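Esterase (uncultured bacterium FLS12, PDB 4RGY) hydrolyses esters as a low-temperature-active, alkaline enzyme that probably belongs to the alpha/beta-hydrolase superfamily. Local coordinates at residues 12-16 with 92-96; 43-49 with 73-79; 195-199 with 231-235. All blocks are in the same frame, centred on the assembly; numbering follows the deposited sequence.

Interaction 1 of 3, residues 12-16 with 92-96; sequences DVLGL and GLQYW
Leu-14 holds CG beside its own backbone N (chi1 -60°) and, with chi2 extended, lays CD2 over one face of the Tyr-95 ring. Tyr-95 CB leaves the chain away from 12-16, yet its chi1 of -70° swings the ring back to meet the leucine. The result is a CH-pi contact: Leu-14 CD2 sits 4.0 Å from the ring centroid of Tyr-95, 16° off the normal, while CD1 of the same leucine approaches CE1 at the rim. The two side chains cross at about a right angle. CD2 also packs against Leu-93, 3.8 Å from its CB, and Leu-93 in turn brings both its methyls to the Leu-14 carbonyl oxygen, CD1 3.8 Å from O. Farther along, Val-13 CG1 rests 3.4 Å from Gln-94 O. No direct hydrogen bond joins the segments; one water spans them, donating to Val-13 O (2.8 Å) and accepting from Gln-94 N (2.8 Å). Tyr-95 OH is hydrogen-bonded to His-82, so an alanine in place of the tyrosine would probably leave Leu-14 CD2 without its ring face and His-82 without that partner. Gly-15 O is bound by Arg-83 of the second subunit. The contact thus sets the turn between strands 2-11 and 16-25, with its G1 beta bulge at Gly-15 and Leu-16, against the start of helix 95-110, where Gln-94 is both N-cap and centre of an inverse gamma turn.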
loop_
_atom_site.group_PDB
_atom_site.type_symbol
_atom_site.label_atom_id
_atom_site.label_comp_id
_atom_site.label_asym_id
_atom_site.label_seq_id
_atom_site.Cartn_x
_atom_site.Cartn_y
_atom_site.Cartn_z
ATOM N N ASP A 12 -13.665 -14.567 6.844
ATOM C CA ASP A 12 -14.393 -15.826 6.829
ATOM C C ASP A 12 -15.894 -15.613 6.622
ATOM O O ASP A 12 -16.551 -16.386 5.928
ATOM C CB ASP A 12 -14.139 -16.584 8.135
ATOM C CG ASP A 12 -12.781 -17.261 8.155
ATOM O OD1 ASP A 12 -12.532 -18.103 7.264
ATOM O OD2 ASP A 12 -11.960 -16.945 9.045
ATOM N N VAL A 13 -16.431 -14.545 7.207
ATOM C CA VAL A 13 -17.850 -14.253 7.052
ATOM C C VAL A 13 -18.203 -13.928 5.605
ATOM O O VAL A 13 -19.225 -14.390 5.097
ATOM C CB VAL A 13 -18.278 -13.102 7.980
ATOM C CG1 VAL A 13 -19.648 -12.549 7.583
ATOM C CG2 VAL A 13 -18.277 -13.579 9.434
ATOM N N LEU A 14 -17.358 -13.137 4.946
ATOM C CA LEU A 14 -17.601 -12.754 3.557
ATOM C C LEU A 14 -17.095 -13.811 2.585
ATOM O O LEU A 14 -17.507 -13.844 1.424
ATOM C CB LEU A 14 -16.941 -11.414 3.241
ATOM C CG LEU A 14 -17.380 -10.199 4.057
ATOM C CD1 LEU A 14 -16.573 -8.960 3.674
ATOM C CD2 LEU A 14 -18.863 -9.954 3.843
ATOM N N GLY A 15 -16.188 -14.664 3.052
ATOM C CA GLY A 15 -15.516 -15.605 2.169
ATOM C C GLY A 15 -14.681 -14.826 1.162
ATOM O O GLY A 15 -14.686 -15.133 -0.038
ATOM N N LEU A 16 -13.958 -13.814 1.639
ATOM C CA LEU A 16 -13.307 -12.882 0.722
ATOM C C LEU A 16 -12.088 -12.217 1.326
ATOM O O LEU A 16 -12.129 -11.728 2.469
ATOM C CB LEU A 16 -14.309 -11.813 0.274
ATOM C CG LEU A 16 -13.861 -10.772 -0.755
ATOM C CD1 LEU A 16 -13.519 -11.429 -2.075
ATOM C CD2 LEU A 16 -14.970 -9.745 -0.955
ATOM N N GLY A 92 -26.447 -11.367 -1.787
ATOM C CA GLY A 92 -25.088 -10.890 -1.662
ATOM C C GLY A 92 -24.426 -11.471 -0.438
ATOM O O GLY A 92 -24.792 -12.552 0.035
ATOM N N LEU A 93 -23.434 -10.759 0.075
ATOM C CA LEU A 93 -22.653 -11.273 1.183
ATOM C C LEU A 93 -23.128 -10.709 2.509
ATOM O O LEU A 93 -23.922 -9.751 2.566
ATOM C CB LEU A 93 -21.171 -10.962 0.981
ATOM C CG LEU A 93 -20.603 -11.442 -0.360
ATOM C CD1 LEU A 93 -19.127 -11.050 -0.512
ATOM C CD2 LEU A 93 -20.772 -12.946 -0.505
ATOM N N GLN A 94 -22.617 -11.297 3.580
ATOM C CA GLN A 94 -23.088 -10.994 4.923
ATOM C C GLN A 94 -22.334 -9.830 5.549
ATOM O O GLN A 94 -21.583 -10.002 6.509
ATOM C CB GLN A 94 -22.990 -12.248 5.796
ATOM C CG GLN A 94 -23.854 -13.401 5.291
ATOM C CD GLN A 94 -25.341 -13.170 5.496
ATOM O OE1 GLN A 94 -26.037 -12.657 4.614
ATOM N NE2 GLN A 94 -25.838 -13.554 6.666
ATOM N N TYR A 95 -22.558 -8.633 5.011
ATOM C CA TYR A 95 -21.801 -7.458 5.446
ATOM C C TYR A 95 -22.162 -6.924 6.839
ATOM O O TYR A 95 -21.340 -6.285 7.478
ATOM C CB TYR A 95 -21.899 -6.343 4.414
ATOM C CG TYR A 95 -21.156 -6.631 3.124
ATOM C CD1 TYR A 95 -19.809 -6.334 2.995
ATOM C CD2 TYR A 95 -21.821 -7.178 2.036
ATOM C CE1 TYR A 95 -19.138 -6.586 1.802
ATOM C CE2 TYR A 95 -21.171 -7.422 0.855
ATOM C CZ TYR A 95 -19.837 -7.118 0.746
ATOM O OH TYR A 95 -19.199 -7.377 -0.449
ATOM N N TRP A 96 -23.384 -7.182 7.304
ATOM C CA TRP A 96 -23.750 -6.820 8.676
ATOM C C TRP A 96 -23.061 -7.720 9.695
ATOM O O TRP A 96 -22.510 -7.231 10.690
ATOM C CB TRP A 96 -25.259 -6.905 8.878
ATOM C CG TRP A 96 -25.666 -6.832 10.332
ATOM C CD1 TRP A 96 -26.197 -7.847 11.080
ATOM C CD2 TRP A 96 -25.602 -5.684 11.202
ATOM N NE1 TRP A 96 -26.461 -7.406 12.358
ATOM C CE2 TRP A 96 -26.106 -6.088 12.460
ATOM C CE3 TRP A 96 -25.145 -4.367 11.046
ATOM C CZ2 TRP A 96 -26.186 -5.217 13.550
ATOM C CZ3 TRP A 96 -25.234 -3.500 12.128
ATOM C CH2 TRP A 96 -25.749 -3.933 13.367
HETATM O O HOH W 1 -21.089 -13.644 3.202
#

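Interaction 2 of 3, residues 43-49 with 73-79; sequences HPTLFLL and GLAVVMP
Neighbouring parallel strands of the central sheet meet where Thr-45, Leu-46 and Phe-47 pair with Ala-75, Val-76 and Val-77. Strand 45-49 crosses strand 75-79 at -24°, and four nearly straight backbone bonds tie them: Ala-75 N to Pro-44 O (2.9 Å), Leu-46 N to Ala-75 O (2.8 Å), Val-77 N to Leu-46 O (2.9 Å) and Leu-48 N to Val-77 O (2.9 Å). The ladder stops there because Pro-79 has no N-H to offer Leu-48 O; a water donates to that oxygen instead, and also to Pro-79 O. The segment between the strands contains helices 58-62 and 65-68, making this a beta-alpha-beta unit, and the strand order 1-2-4-3-5-6-7-8 is that of the alpha/beta-hydrolase sheet. On the face carrying Phe-47 and Val-77, the two side chains lie alongside and point the same way, Phe-47 CD2 3.9 Å from Val-77 CB; helix 95-110 covers the phenyl ring through Leu-103 and Pro-104. On the same face Thr-45 CG2, anti to its backbone N, touches Val-77 CG2 at 3.7 Å. That rotamer leaves OG1 beside the backbone N, from where it donates to His-43 O (3.0 Å) from above the carbonyl plane, 40° out of it. Elsewhere, Leu-48 CB touches both Val-76 CG1, 3.8 Å away, and Met-78 CG. Leu-49 CD2 touches the Pro-79 ring at CG, the two side chains meeting obliquely.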
loop_
_atom_site.group_PDB
_atom_site.type_symbol
_atom_site.label_atom_id
_atom_site.label_comp_id
_atom_site.label_asym_id
_atom_site.label_seq_id
_atom_site.Cartn_x
_atom_site.Cartn_y
_atom_site.Cartn_z
ATOM N N HIS A 43 -6.068 0.571 23.247
ATOM C CA HIS A 43 -6.478 1.902 22.835
ATOM C C HIS A 43 -7.969 1.965 22.589
ATOM O O HIS A 43 -8.519 1.085 21.945
ATOM C CB HIS A 43 -5.745 2.302 21.553
ATOM C CG HIS A 43 -4.295 2.607 21.767
ATOM N ND1 HIS A 43 -3.872 3.746 22.414
ATOM C CD2 HIS A 43 -3.176 1.924 21.432
ATOM C CE1 HIS A 43 -2.552 3.759 22.466
ATOM N NE2 HIS A 43 -2.101 2.661 21.880
ATOM N N PRO A 44 -8.622 3.021 23.096
ATOM C CA PRO A 44 -9.996 3.284 22.668
ATOM C C PRO A 44 -10.007 3.369 21.144
ATOM O O PRO A 44 -9.024 3.825 20.537
ATOM C CB PRO A 44 -10.303 4.645 23.294
ATOM C CG PRO A 44 -9.397 4.720 24.488
ATOM C CD PRO A 44 -8.141 4.019 24.067
ATOM N N THR A 45 -11.091 2.901 20.535
ATOM C CA THR A 45 -11.118 2.737 19.090
ATOM C C THR A 45 -12.365 3.330 18.467
ATOM O O THR A 45 -13.489 3.073 18.912
ATOM C CB THR A 45 -11.010 1.249 18.703
ATOM O OG1 THR A 45 -9.760 0.740 19.186
ATOM C CG2 THR A 45 -11.051 1.066 17.179
ATOM N N LEU A 46 -12.151 4.135 17.430
ATOM C CA LEU A 46 -13.246 4.616 16.599
ATOM C C LEU A 46 -13.305 3.803 15.309
ATOM O O LEU A 46 -12.335 3.757 14.550
ATOM C CB LEU A 46 -13.055 6.100 16.276
ATOM C CG LEU A 46 -13.957 6.712 15.203
ATOM C CD1 LEU A 46 -15.398 6.770 15.693
ATOM C CD2 LEU A 46 -13.470 8.106 14.807
ATOM N N PHE A 47 -14.443 3.163 15.078
ATOM C CA PHE A 47 -14.705 2.505 13.805
ATOM C C PHE A 47 -15.338 3.549 12.907
ATOM O O PHE A 47 -16.391 4.097 13.237
ATOM C CB PHE A 47 -15.612 1.287 14.008
ATOM C CG PHE A 47 -14.942 0.186 14.781
ATOM C CD1 PHE A 47 -14.895 0.212 16.172
ATOM C CD2 PHE A 47 -14.311 -0.855 14.111
ATOM C CE1 PHE A 47 -14.238 -0.800 16.882
ATOM C CE2 PHE A 47 -13.662 -1.865 14.806
ATOM C CZ PHE A 47 -13.621 -1.839 16.192
ATOM N N LEU A 48 -14.681 3.838 11.787
ATOM C CA LEU A 48 -15.018 4.992 10.954
ATOM C C LEU A 48 -15.409 4.489 9.575
ATOM O O LEU A 48 -14.579 3.969 8.819
ATOM C CB LEU A 48 -13.827 5.952 10.897
ATOM C CG LEU A 48 -14.010 7.291 10.177
ATOM C CD1 LEU A 48 -15.174 8.105 10.746
ATOM C CD2 LEU A 48 -12.720 8.098 10.253
ATOM N N LEU A 49 -16.704 4.611 9.284
ATOM C CA LEU A 49 -17.331 3.927 8.157
ATOM C C LEU A 49 -17.480 4.796 6.911
ATOM O O LEU A 49 -17.812 5.985 6.995
ATOM C CB LEU A 49 -18.686 3.395 8.587
ATOM C CG LEU A 49 -18.657 2.607 9.900
ATOM C CD1 LEU A 49 -20.052 2.084 10.220
ATOM C CD2 LEU A 49 -17.631 1.484 9.850
ATOM N N GLY A 73 -5.008 9.723 21.752
ATOM C CA GLY A 73 -4.806 8.369 22.241
ATOM C C GLY A 73 -5.899 7.446 21.723
ATOM O O GLY A 73 -6.349 6.530 22.421
ATOM N N LEU A 74 -6.306 7.697 20.482
ATOM C CA LEU A 74 -7.458 7.051 19.864
ATOM C C LEU A 74 -7.028 6.327 18.597
ATOM O O LEU A 74 -6.418 6.929 17.717
ATOM C CB LEU A 74 -8.506 8.107 19.492
ATOM C CG LEU A 74 -9.782 7.656 18.778
ATOM C CD1 LEU A 74 -10.590 6.807 19.719
ATOM C CD2 LEU A 74 -10.573 8.865 18.314
ATOM N N ALA A 75 -7.339 5.040 18.512
ATOM C CA ALA A 75 -7.110 4.282 17.285
ATOM C C ALA A 75 -8.316 4.453 16.362
ATOM O O ALA A 75 -9.439 4.677 16.824
ATOM C CB ALA A 75 -6.880 2.823 17.601
ATOM N N VAL A 76 -8.090 4.368 15.053
ATOM C CA VAL A 76 -9.189 4.450 14.104
ATOM C C VAL A 76 -9.123 3.268 13.138
ATOM O O VAL A 76 -8.068 2.973 12.568
ATOM C CB VAL A 76 -9.157 5.769 13.307
ATOM C CG1 VAL A 76 -10.401 5.891 12.444
ATOM C CG2 VAL A 76 -9.085 6.971 14.247
ATOM N N VAL A 77 -10.258 2.599 12.960
ATOM C CA VAL A 77 -10.349 1.444 12.070
ATOM C C VAL A 77 -11.320 1.773 10.951
ATOM O O VAL A 77 -12.484 2.072 11.212
ATOM C CB VAL A 77 -10.830 0.180 12.827
ATOM C CG1 VAL A 77 -11.066 -0.987 11.862
ATOM C CG2 VAL A 77 -9.813 -0.220 13.903
ATOM N N MET A 78 -10.841 1.705 9.711
ATOM C CA MET A 78 -11.598 2.098 8.532
ATOM C C MET A 78 -11.699 0.909 7.582
ATOM O O MET A 78 -10.784 0.632 6.807
ATOM C CB MET A 78 -10.906 3.284 7.850
ATOM C CG MET A 78 -11.043 4.580 8.647
ATOM S SD MET A 78 -9.730 5.785 8.372
ATOM C CE MET A 78 -8.342 5.012 9.218
ATOM N N PRO A 79 -12.826 0.199 7.637
ATOM C CA PRO A 79 -12.978 -1.002 6.813
ATOM C C PRO A 79 -13.755 -0.740 5.531
ATOM O O PRO A 79 -14.169 0.398 5.307
ATOM C CB PRO A 79 -13.809 -1.889 7.703
ATOM C CG PRO A 79 -14.722 -0.933 8.433
ATOM C CD PRO A 79 -13.918 0.338 8.618
HETATM O O HOH W 2 -13.916 3.214 6.189
#

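Interaction 3 of 3, residues 195-199 with 231-235; sequences AERMA and GLGLD
Leu-232 and Leu-234 both aim their CB atoms at helix 191-200, and Ala-195 receives both of them. Its small CB lies 4.0 Å from Leu-232 CD1 and 3.8 Å from Leu-234 CD2, so one methyl group is touched by two leucine branches. From there the two side chains go separate ways. Leu-232 lies along the more open side of the helix. Its CB meets Ala-199 CB at 3.9 Å, one helical turn on from Ala-195, and its CD1 passes over the backbone of Ala-195 to the aliphatic part of Glu-196, whose CG is 4.1 Å away; the glutamate and leucine side chains cross at about a right angle. Leu-234 goes inward. With CG anti to its backbone N (chi1 -172°), it spreads its branches in a fork, CD2 to Ala-195 and CD1 to Met-198, and it crosses the methionine at about a right angle. Met-198 CG to Leu-234 CD1 is 3.4 Å, shorter than usual for two carbons, and marks the tightest spot between the segments. The methionine chain bends at chi2 and chi3, and its end leads away to Met-137, Pro-140, Val-205 and Pro-206. The two leucines are separated by the turn in which the chain leaves helix 219-232, a Schellman motif with Gly-233 at positive phi (89°). Leu-234 also rests on Val-229 in the last turn, the apolar contact that commonly accompanies this motif. No hydrogen bond passes between the segments. Hence the end of helix 219-232, just before strand 236-241, meets helix 191-200 here through apolar contacts, and burial of Ala-195, Met-198 and Leu-234 probably supplies most of the stability.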
loop_
_atom_site.group_PDB
_atom_site.type_symbol
_atom_site.label_atom_id
_atom_site.label_comp_id
_atom_site.label_asym_id
_atom_site.label_seq_id
_atom_site.Cartn_x
_atom_site.Cartn_y
_atom_site.Cartn_z
ATOM N N ALA A 195 -35.006 3.314 16.710
ATOM C CA ALA A 195 -35.096 4.447 17.619
ATOM C C ALA A 195 -36.260 4.273 18.598
ATOM O O ALA A 195 -36.135 4.590 19.775
ATOM C CB ALA A 195 -35.220 5.750 16.840
ATOM N N GLU A 196 -37.388 3.748 18.126
ATOM C CA GLU A 196 -38.507 3.454 19.027
ATOM C C GLU A 196 -38.127 2.441 20.108
ATOM O O GLU A 196 -38.546 2.557 21.263
ATOM C CB GLU A 196 -39.749 2.988 18.250
ATOM C CG GLU A 196 -40.337 4.062 17.346
ATOM C CD GLU A 196 -41.761 3.769 16.931
ATOM O OE1 GLU A 196 -42.599 3.508 17.818
ATOM O OE2 GLU A 196 -42.037 3.796 15.713
ATOM N N ARG A 197 -37.333 1.436 19.742
ATOM C CA ARG A 197 -36.845 0.491 20.742
ATOM C C ARG A 197 -36.002 1.209 21.785
ATOM O O ARG A 197 -36.179 1.011 22.990
ATOM C CB ARG A 197 -35.975 -0.596 20.110
ATOM C CG ARG A 197 -36.597 -1.343 18.958
ATOM C CD ARG A 197 -35.578 -2.364 18.468
ATOM N NE ARG A 197 -36.060 -3.126 17.328
ATOM C CZ ARG A 197 -35.433 -4.179 16.808
ATOM N NH1 ARG A 197 -34.279 -4.587 17.317
ATOM N NH2 ARG A 197 -35.957 -4.803 15.768
ATOM N N MET A 198 -35.075 2.040 21.318
ATOM C CA MET A 198 -34.156 2.720 22.218
ATOM C C MET A 198 -34.865 3.663 23.185
ATOM O O MET A 198 -34.461 3.797 24.338
ATOM C CB MET A 198 -33.111 3.492 21.421
ATOM C CG MET A 198 -31.995 4.038 22.281
ATOM S SD MET A 198 -30.407 3.437 21.714
ATOM C CE MET A 198 -30.845 1.701 21.575
ATOM N N ALA A 199 -35.930 4.300 22.720
ATOM C CA ALA A 199 -36.649 5.274 23.533
ATOM C C ALA A 199 -37.295 4.623 24.756
ATOM O O ALA A 199 -37.582 5.297 25.748
ATOM C CB ALA A 199 -37.684 5.970 22.696
ATOM N N GLY A 231 -39.113 13.669 19.043
ATOM C CA GLY A 231 -40.464 13.432 19.525
ATOM C C GLY A 231 -40.525 12.230 20.448
ATOM O O GLY A 231 -41.435 12.111 21.279
ATOM N N LEU A 232 -39.565 11.317 20.291
ATOM C CA LEU A 232 -39.492 10.137 21.151
ATOM C C LEU A 232 -38.809 10.400 22.481
ATOM O O LEU A 232 -38.951 9.605 23.411
ATOM C CB LEU A 232 -38.749 8.989 20.451
ATOM C CG LEU A 232 -39.380 8.359 19.217
ATOM C CD1 LEU A 232 -38.390 7.401 18.568
ATOM C CD2 LEU A 232 -40.646 7.621 19.601
ATOM N N GLY A 233 -38.055 11.497 22.574
ATOM C CA GLY A 233 -37.273 11.764 23.768
ATOM C C GLY A 233 -35.875 11.172 23.760
ATOM O O GLY A 233 -35.196 11.173 24.788
ATOM N N LEU A 234 -35.443 10.685 22.600
ATOM C CA LEU A 234 -34.127 10.069 22.458
ATOM C C LEU A 234 -33.066 11.151 22.260
ATOM O O LEU A 234 -33.111 11.880 21.268
ATOM C CB LEU A 234 -34.166 9.094 21.272
ATOM C CG LEU A 234 -32.989 8.170 20.983
ATOM C CD1 LEU A 234 -32.663 7.372 22.216
ATOM C CD2 LEU A 234 -33.337 7.255 19.825
ATOM N N ASP A 235 -32.117 11.246 23.198
ATOM C CA ASP A 235 -31.120 12.327 23.255
ATOM C C ASP A 235 -30.051 12.264 22.157
ATOM O O ASP A 235 -29.137 11.432 22.211
ATOM C CB ASP A 235 -30.449 12.354 24.642
ATOM C CG ASP A 235 -29.593 13.615 24.882
ATOM O OD1 ASP A 235 -29.546 14.518 24.018
ATOM O OD2 ASP A 235 -28.971 13.703 25.964
#

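Interactions 1 and 2 share one half of the fold: strand 75-79 is followed in the chain by helix 95-110, whose start takes part in interaction 1 and whose later residues pack on Phe-47 and Pro-79. Their centres are about 21 Å apart, nearest atoms about 8 Å. Interaction 3 lies toward the opposite edge of the sheet, its centre about 27 Å from that of interaction 2 and about 31 Å from that of interaction 1. Of the three, interaction 2 comes up to the probable active site: Leu-49 touches residues of the likely nucleophile elbow around Ser-126. Asp-216 and His-245, probably completing the triad, come in sequence just before helix 219-232, whose end belongs to interaction 3, and just after strand 236-241.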